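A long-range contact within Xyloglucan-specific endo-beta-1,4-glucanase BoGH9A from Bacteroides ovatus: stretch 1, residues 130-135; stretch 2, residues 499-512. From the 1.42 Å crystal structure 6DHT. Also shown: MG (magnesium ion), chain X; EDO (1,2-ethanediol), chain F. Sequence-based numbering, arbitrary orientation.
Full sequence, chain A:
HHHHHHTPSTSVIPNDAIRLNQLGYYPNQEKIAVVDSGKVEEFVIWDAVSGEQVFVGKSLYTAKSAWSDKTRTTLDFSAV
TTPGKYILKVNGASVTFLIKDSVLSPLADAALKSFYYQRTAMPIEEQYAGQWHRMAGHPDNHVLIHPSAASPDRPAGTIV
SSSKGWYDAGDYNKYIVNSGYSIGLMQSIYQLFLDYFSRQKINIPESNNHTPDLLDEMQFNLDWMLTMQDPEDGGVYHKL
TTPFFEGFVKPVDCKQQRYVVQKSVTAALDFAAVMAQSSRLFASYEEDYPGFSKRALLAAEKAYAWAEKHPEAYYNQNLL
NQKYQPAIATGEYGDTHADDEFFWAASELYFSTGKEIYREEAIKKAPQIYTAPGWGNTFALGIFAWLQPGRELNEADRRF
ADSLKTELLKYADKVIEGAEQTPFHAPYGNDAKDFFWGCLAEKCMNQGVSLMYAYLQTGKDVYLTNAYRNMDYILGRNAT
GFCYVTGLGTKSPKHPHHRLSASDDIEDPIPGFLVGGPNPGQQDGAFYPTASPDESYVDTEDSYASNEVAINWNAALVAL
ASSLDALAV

Stretch 1 (130-135) GQWHRM
Stretch 2 (499-512) RLSASDDIEDPIPG

What fills the apolar centre? Trp132, in an irregular segment with phi/psi -93/52, points its CA-to-CB bond toward the second stretch, and its CA lies 6.6 Å from that of Ile510, the closest CA pair. With chi1 m (-54°) and chi2 -86°, the indole lays one face over Ile510 CA and the Pro511 ring atom CD. Pro511 CD sits 3.5 Å from the centroid of the Trp132 six-membered ring, only 4° off its normal, and Ile510 CA 4.0 Å from that of the five-membered ring, so both make CH-pi contacts. Both residues are extended (-60/133 and -82/159), and Ile510 (m, t) brings CG1 to 3.7 Å from Trp132 CD1.

How do the neighbours extend this packing? Ile506 (-119/126; m, t) points toward stretch 1, with Ile506 CG2 3.9 Å from Trp132 CD1 and Ile506 CD1 2.9 Å from Gln131 O, a tight approach. Gln131 (-69/-16; p, t, chi3 -35°) places OE1 3.6 Å from Ile506 CG2. Beyond His133, which makes no contact, extended Arg134 (-157/167; p, t, t, chi4 -93°) lays a guanidinium face over helical Leu500 (m, t), with Arg134 NH1 3.7 Å from Leu500 CD1.

What polar bond joins the stretches? Trp132 NE1 donates to Asp508 O at 2.9 Å and 169°, nearly straight, with the carbonyl oxygen near the ring plane and in line with the N-H. Pro509 O, 3.4 Å from Trp132 NE1, is too poorly angled to bond.

What organises the loop at the polar edge? Magnesium binds Ser501 O, Asp504 OD1 and Ile506 O, each at 2.1 Å, plus three waters, gathering the helix and the following turn around one ion. Asp504 (-80/-179; chi1 p) also accepts at OD1 from Ile506 N, 3.0 Å away. Water 1, a metal ligand, donates to Asp504 OD2 and Asp508 O, each 2.7 Å from its oxygen, linking the metal site to the carbonyl that Trp132 engages.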

ATOM      1  N   GLY A 130     -16.420 -15.177   3.382  1.00 19.83           N
ATOM      2  CA  GLY A 130     -16.478 -16.273   2.423  1.00 21.66           C
ATOM      3  C   GLY A 130     -15.810 -17.517   2.995  1.00 21.09           C
ATOM      4  O   GLY A 130     -15.884 -17.776   4.202  1.00 23.08           O
ATOM      5  N   GLN A 131     -15.133 -18.287   2.152  1.00 20.90           N
ATOM      6  CA  GLN A 131     -14.562 -19.543   2.631  1.00 23.20           C
ATOM      7  C   GLN A 131     -13.408 -19.346   3.618  1.00 21.91           C
ATOM      8  O   GLN A 131     -13.048 -20.276   4.335  1.00 24.48           O
ATOM      9  CB  GLN A 131     -14.107 -20.429   1.470  1.00 27.62           C
ATOM     10  CG  GLN A 131     -12.970 -19.877   0.656  1.00 24.69           C
ATOM     11  CD  GLN A 131     -12.560 -20.827  -0.465  1.00 26.77           C
ATOM     12  OE1 GLN A 131     -12.600 -22.041  -0.308  1.00 29.45           O
ATOM     13  NE2 GLN A 131     -12.190 -20.272  -1.603  1.00 28.54           N
ATOM     14  N   TRP A 132     -12.839 -18.139   3.671  1.00 19.76           N
ATOM     15  CA  TRP A 132     -11.711 -17.875   4.577  1.00 18.44           C
ATOM     16  C   TRP A 132     -12.181 -17.314   5.908  1.00 20.82           C
ATOM     17  O   TRP A 132     -11.702 -16.272   6.361  1.00 24.44           O
ATOM     18  CB  TRP A 132     -10.700 -16.915   3.932  1.00 19.39           C
ATOM     19  CG  TRP A 132     -10.219 -17.384   2.572  1.00 18.77           C
ATOM     20  CD1 TRP A 132      -9.185 -18.232   2.314  1.00 18.25           C
ATOM     21  CD2 TRP A 132     -10.782 -17.042   1.309  1.00 17.44           C
ATOM     22  NE1 TRP A 132      -9.069 -18.434   0.969  1.00 18.30           N
ATOM     23  CE2 TRP A 132     -10.040 -17.708   0.327  1.00 18.62           C
ATOM     24  CE3 TRP A 132     -11.848 -16.230   0.914  1.00 19.58           C
ATOM     25  CZ2 TRP A 132     -10.332 -17.592  -1.021  1.00 18.84           C
ATOM     26  CZ3 TRP A 132     -12.132 -16.113  -0.414  1.00 17.81           C
ATOM     27  CH2 TRP A 132     -11.379 -16.775  -1.371  1.00 18.29           C
ATOM     28  N   HIS A 133     -13.133 -18.006   6.526  1.00 21.44           N
ATOM     29  CA  HIS A 133     -13.628 -17.622   7.839  1.00 22.07           C
ATOM     30  C   HIS A 133     -12.796 -18.282   8.914  1.00 21.64           C
ATOM     31  O   HIS A 133     -12.238 -19.361   8.689  1.00 23.11           O
ATOM     32  CB  HIS A 133     -15.114 -17.986   7.998  1.00 23.35           C
ATOM     33  CG  HIS A 133     -15.425 -19.422   7.716  1.00 22.57           C
ATOM     34  ND1 HIS A 133     -15.348 -20.403   8.682  1.00 31.22           N
ATOM     35  CD2 HIS A 133     -15.817 -20.045   6.578  1.00 25.95           C
ATOM     36  CE1 HIS A 133     -15.677 -21.568   8.152  1.00 29.57           C
ATOM     37  NE2 HIS A 133     -15.968 -21.379   6.878  1.00 31.44           N
ATOM     38  N   ARG A 134     -12.699 -17.625  10.064  1.00 20.36           N
ATOM     39  CA  ARG A 134     -11.989 -18.184  11.207  1.00 23.34           C
ATOM     40  C   ARG A 134     -12.458 -17.591  12.514  1.00 23.77           C
ATOM     41  O   ARG A 134     -13.162 -16.587  12.552  1.00 23.80           O
ATOM     42  CB  ARG A 134     -10.479 -17.994  11.054  1.00 24.34           C
ATOM     43  CG  ARG A 134      -9.999 -16.556  11.123  1.00 27.01           C
ATOM     44  CD  ARG A 134      -8.491 -16.422  10.846  1.00 22.66           C
ATOM     45  NE  ARG A 134      -8.033 -15.119  11.308  1.00 21.78           N
ATOM     46  CZ  ARG A 134      -7.951 -14.016  10.564  1.00 17.85           C
ATOM     47  NH1 ARG A 134      -8.225 -14.051   9.278  1.00 18.19           N
ATOM     48  NH2 ARG A 134      -7.542 -12.881  11.123  1.00 17.96           N
ATOM     49  N   MET A 135     -12.051 -18.234  13.597  1.00 30.46           N
ATOM     50  CA  MET A 135     -12.385 -17.771  14.930  1.00 33.43           C
ATOM     51  C   MET A 135     -11.524 -16.569  15.260  1.00 27.47           C
ATOM     52  O   MET A 135     -10.524 -16.313  14.592  1.00 26.76           O
ATOM     53  CB  MET A 135     -12.107 -18.880  15.949  1.00 37.17           C
ATOM     54  CG  MET A 135     -12.825 -20.186  15.639  1.00 45.59           C
ATOM     55  SD  MET A 135     -14.608 -20.075  15.880  1.00 61.63           S
ATOM     56  CE  MET A 135     -14.679 -20.426  17.637  1.00 53.71           C
ATOM     57  N   ARG A 499       1.224 -16.313   7.005  1.00 15.36           N
ATOM     58  CA  ARG A 499       0.862 -17.335   7.982  1.00 14.71           C
ATOM     59  C   ARG A 499      -0.643 -17.604   7.998  1.00 17.15           C
ATOM     60  O   ARG A 499      -1.056 -18.747   8.177  1.00 17.95           O
ATOM     61  CB  ARG A 499       1.366 -17.000   9.376  1.00 14.45           C
ATOM     62  CG  ARG A 499       2.875 -17.227   9.575  1.00 14.73           C
ATOM     63  CD  ARG A 499       3.344 -16.664  10.897  1.00 14.17           C
ATOM     64  NE  ARG A 499       4.766 -16.922  11.156  1.00 16.00           N
ATOM     65  CZ  ARG A 499       5.760 -16.277  10.572  1.00 16.35           C
ATOM     66  NH1 ARG A 499       5.501 -15.343   9.654  1.00 16.55           N
ATOM     67  NH2 ARG A 499       7.015 -16.550  10.892  1.00 17.43           N
ATOM     68  N   LEU A 500      -1.483 -16.592   7.763  1.00 15.21           N
ATOM     69  CA  LEU A 500      -2.918 -16.883   7.719  1.00 15.47           C
ATOM     70  C   LEU A 500      -3.309 -17.833   6.591  1.00 15.80           C
ATOM     71  O   LEU A 500      -4.016 -18.815   6.815  1.00 20.47           O
ATOM     72  CB  LEU A 500      -3.737 -15.600   7.583  1.00 16.16           C
ATOM     73  CG  LEU A 500      -3.860 -14.705   8.812  1.00 16.59           C
ATOM     74  CD1 LEU A 500      -4.658 -13.434   8.450  1.00 16.18           C
ATOM     75  CD2 LEU A 500      -4.516 -15.369   9.990  1.00 16.21           C
ATOM     76  N   SER A 501      -2.886 -17.552   5.368  1.00 14.25           N
ATOM     77  CA  SER A 501      -3.228 -18.416   4.237  1.00 15.22           C
ATOM     78  C   SER A 501      -2.573 -19.797   4.357  1.00 17.79           C
ATOM     79  O   SER A 501      -3.105 -20.800   3.854  1.00 18.44           O
ATOM     80  CB  SER A 501      -2.827 -17.795   2.901  1.00 15.85           C
ATOM     81  OG  SER A 501      -3.594 -16.618   2.639  1.00 15.15           O
ATOM     82  N   ALA A 502      -1.397 -19.842   4.978  1.00 16.27           N
ATOM     83  CA  ALA A 502      -0.611 -21.078   4.989  1.00 17.64           C
ATOM     84  C   ALA A 502      -1.115 -22.027   6.058  1.00 21.00           C
ATOM     85  O   ALA A 502      -0.925 -23.245   5.934  1.00 21.71           O
ATOM     86  CB  ALA A 502       0.881 -20.772   5.189  1.00 16.71           C
ATOM     87  N   SER A 503      -1.734 -21.509   7.110  1.00 18.55           N
ATOM     88  CA  SER A 503      -2.142 -22.346   8.236  1.00 20.21           C
ATOM     89  C   SER A 503      -3.618 -22.656   8.273  1.00 25.21           C
ATOM     90  O   SER A 503      -4.070 -23.407   9.138  1.00 27.18           O
ATOM     91  CB  SER A 503      -1.732 -21.718   9.557  1.00 20.90           C
ATOM     92  OG  SER A 503      -2.427 -20.502   9.772  1.00 19.47           O
ATOM     93  N   ASP A 504      -4.394 -22.075   7.370  1.00 21.28           N
ATOM     94  CA  ASP A 504      -5.795 -22.431   7.312  1.00 25.22           C
ATOM     95  C   ASP A 504      -5.828 -23.737   6.558  1.00 28.56           C
ATOM     96  O   ASP A 504      -4.786 -24.259   6.179  1.00 29.26           O
ATOM     97  CB  ASP A 504      -6.675 -21.329   6.698  1.00 23.10           C
ATOM     98  CG  ASP A 504      -6.344 -21.005   5.247  1.00 19.94           C
ATOM     99  OD1 ASP A 504      -5.725 -21.810   4.523  1.00 19.50           O
ATOM    100  OD2 ASP A 504      -6.756 -19.909   4.803  1.00 20.20           O
ATOM    101  N   ASP A 505      -7.005 -24.277   6.350  1.00 32.63           N
ATOM    102  CA  ASP A 505      -7.080 -25.549   5.668  1.00 31.68           C
ATOM    103  C   ASP A 505      -7.789 -25.317   4.351  1.00 27.36           C
ATOM    104  O   ASP A 505      -8.570 -26.133   3.900  1.00 26.18           O
ATOM    105  CB  ASP A 505      -7.771 -26.570   6.571  1.00 36.52           C
ATOM    106  CG  ASP A 505      -7.016 -26.774   7.891  1.00 42.65           C
ATOM    107  OD1 ASP A 505      -5.806 -27.110   7.850  1.00 36.81           O
ATOM    108  OD2 ASP A 505      -7.622 -26.572   8.968  1.00 45.54           O
ATOM    109  N   ILE A 506      -7.470 -24.178   3.734  1.00 24.66           N
ATOM    110  CA  ILE A 506      -8.070 -23.755   2.477  1.00 22.07           C
ATOM    111  C   ILE A 506      -6.974 -23.622   1.429  1.00 18.80           C
ATOM    112  O   ILE A 506      -5.958 -22.965   1.666  1.00 19.98           O
ATOM    113  CB  ILE A 506      -8.816 -22.423   2.657  1.00 21.91           C
ATOM    114  CG1 ILE A 506      -9.919 -22.604   3.702  1.00 26.57           C
ATOM    115  CG2 ILE A 506      -9.399 -21.950   1.335  1.00 22.01           C
ATOM    116  CD1 ILE A 506     -10.348 -21.351   4.345  1.00 30.71           C
ATOM    117  N   GLU A 507      -7.144 -24.297   0.303  1.00 19.29           N
ATOM    118  CA  GLU A 507      -6.122 -24.325  -0.736  1.00 20.69           C
ATOM    119  C   GLU A 507      -5.880 -22.914  -1.294  1.00 20.57           C
ATOM    120  O   GLU A 507      -4.750 -22.438  -1.333  1.00 20.72           O
ATOM    121  CB  GLU A 507      -6.523 -25.289  -1.861  1.00 22.79           C
ATOM    122  CG  GLU A 507      -5.555 -25.301  -3.041  1.00 31.83           C
ATOM    123  CD  GLU A 507      -5.905 -26.334  -4.100  1.00 38.73           C
ATOM    124  OE1 GLU A 507      -6.702 -27.250  -3.812  1.00 42.60           O
ATOM    125  OE2 GLU A 507      -5.379 -26.222  -5.227  1.00 51.21           O
ATOM    126  N   ASP A 508      -6.933 -22.241  -1.725  1.00 19.47           N
ATOM    127  CA  ASP A 508      -6.740 -20.923  -2.304  1.00 18.72           C
ATOM    128  C   ASP A 508      -6.313 -19.940  -1.218  1.00 16.01           C
ATOM    129  O   ASP A 508      -6.830 -19.958  -0.099  1.00 15.41           O
ATOM    130  CB  ASP A 508      -8.022 -20.439  -2.962  1.00 20.76           C
ATOM    131  CG  ASP A 508      -8.307 -21.139  -4.261  1.00 29.32           C
ATOM    132  OD1 ASP A 508      -7.367 -21.714  -4.858  1.00 35.27           O
ATOM    133  OD2 ASP A 508      -9.478 -21.102  -4.673  1.00 37.83           O
ATOM    134  N   PRO A 509      -5.346 -19.066  -1.547  1.00 15.05           N
ATOM    135  CA  PRO A 509      -4.945 -18.058  -0.564  1.00 15.82           C
ATOM    136  C   PRO A 509      -6.038 -17.015  -0.302  1.00 13.91           C
ATOM    137  O   PRO A 509      -6.947 -16.829  -1.118  1.00 15.98           O
ATOM    138  CB  PRO A 509      -3.756 -17.380  -1.241  1.00 15.51           C
ATOM    139  CG  PRO A 509      -4.022 -17.520  -2.687  1.00 16.78           C
ATOM    140  CD  PRO A 509      -4.630 -18.898  -2.825  1.00 17.92           C
ATOM    141  N   ILE A 510      -5.934 -16.322   0.828  1.00 13.42           N
ATOM    142  CA  ILE A 510      -6.835 -15.208   1.105  1.00 13.88           C
ATOM    143  C   ILE A 510      -6.607 -14.200  -0.029  1.00 16.10           C
ATOM    144  O   ILE A 510      -5.462 -13.875  -0.375  1.00 14.18           O
ATOM    145  CB  ILE A 510      -6.575 -14.603   2.488  1.00 14.43           C
ATOM    146  CG1 ILE A 510      -6.804 -15.684   3.563  1.00 15.44           C
ATOM    147  CG2 ILE A 510      -7.509 -13.389   2.723  1.00 16.25           C
ATOM    148  CD1 ILE A 510      -6.462 -15.270   4.979  1.00 19.38           C
ATOM    149  N   PRO A 511      -7.694 -13.692  -0.631  1.00 14.48           N
ATOM    150  CA  PRO A 511      -7.539 -12.839  -1.815  1.00 12.97           C
ATOM    151  C   PRO A 511      -7.219 -11.374  -1.482  1.00 12.19           C
ATOM    152  O   PRO A 511      -7.452 -10.900  -0.381  1.00 12.93           O
ATOM    153  CB  PRO A 511      -8.928 -12.911  -2.484  1.00 14.81           C
ATOM    154  CG  PRO A 511      -9.860 -13.110  -1.340  1.00 15.06           C
ATOM    155  CD  PRO A 511      -9.105 -14.031  -0.373  1.00 15.34           C
ATOM    156  N   GLY A 512      -6.655 -10.689  -2.477  1.00 12.87           N
ATOM    157  CA  GLY A 512      -6.459  -9.246  -2.434  1.00 13.25           C
ATOM    158  C   GLY A 512      -5.082  -8.760  -2.034  1.00 12.04           C
ATOM    159  O   GLY A 512      -4.891  -7.542  -1.950  1.00 13.78           O
TER
HETATM  160 MG    MG X 623      -4.558 -21.846   2.800  1.00 17.70          MG
HETATM  161  C1  EDO F 605       9.644 -14.241   9.040  1.00 16.44           C
HETATM  162  O1  EDO F 605       9.248 -15.548   9.502  1.00 17.95           O
HETATM  163  C2  EDO F 605       8.586 -13.176   9.339  1.00 18.18           C
HETATM  164  O2  EDO F 605       7.405 -13.480   8.593  1.00 17.75           O
HETATM  165  O   HOH W   1      -5.597 -20.022   2.354  1.00 17.25           O
HETATM  166  O   HOH W   2      -3.793 -23.630   3.502  1.00 20.44           O
HETATM  167  O   HOH W   3      -3.460 -21.641   1.152  1.00 22.02           O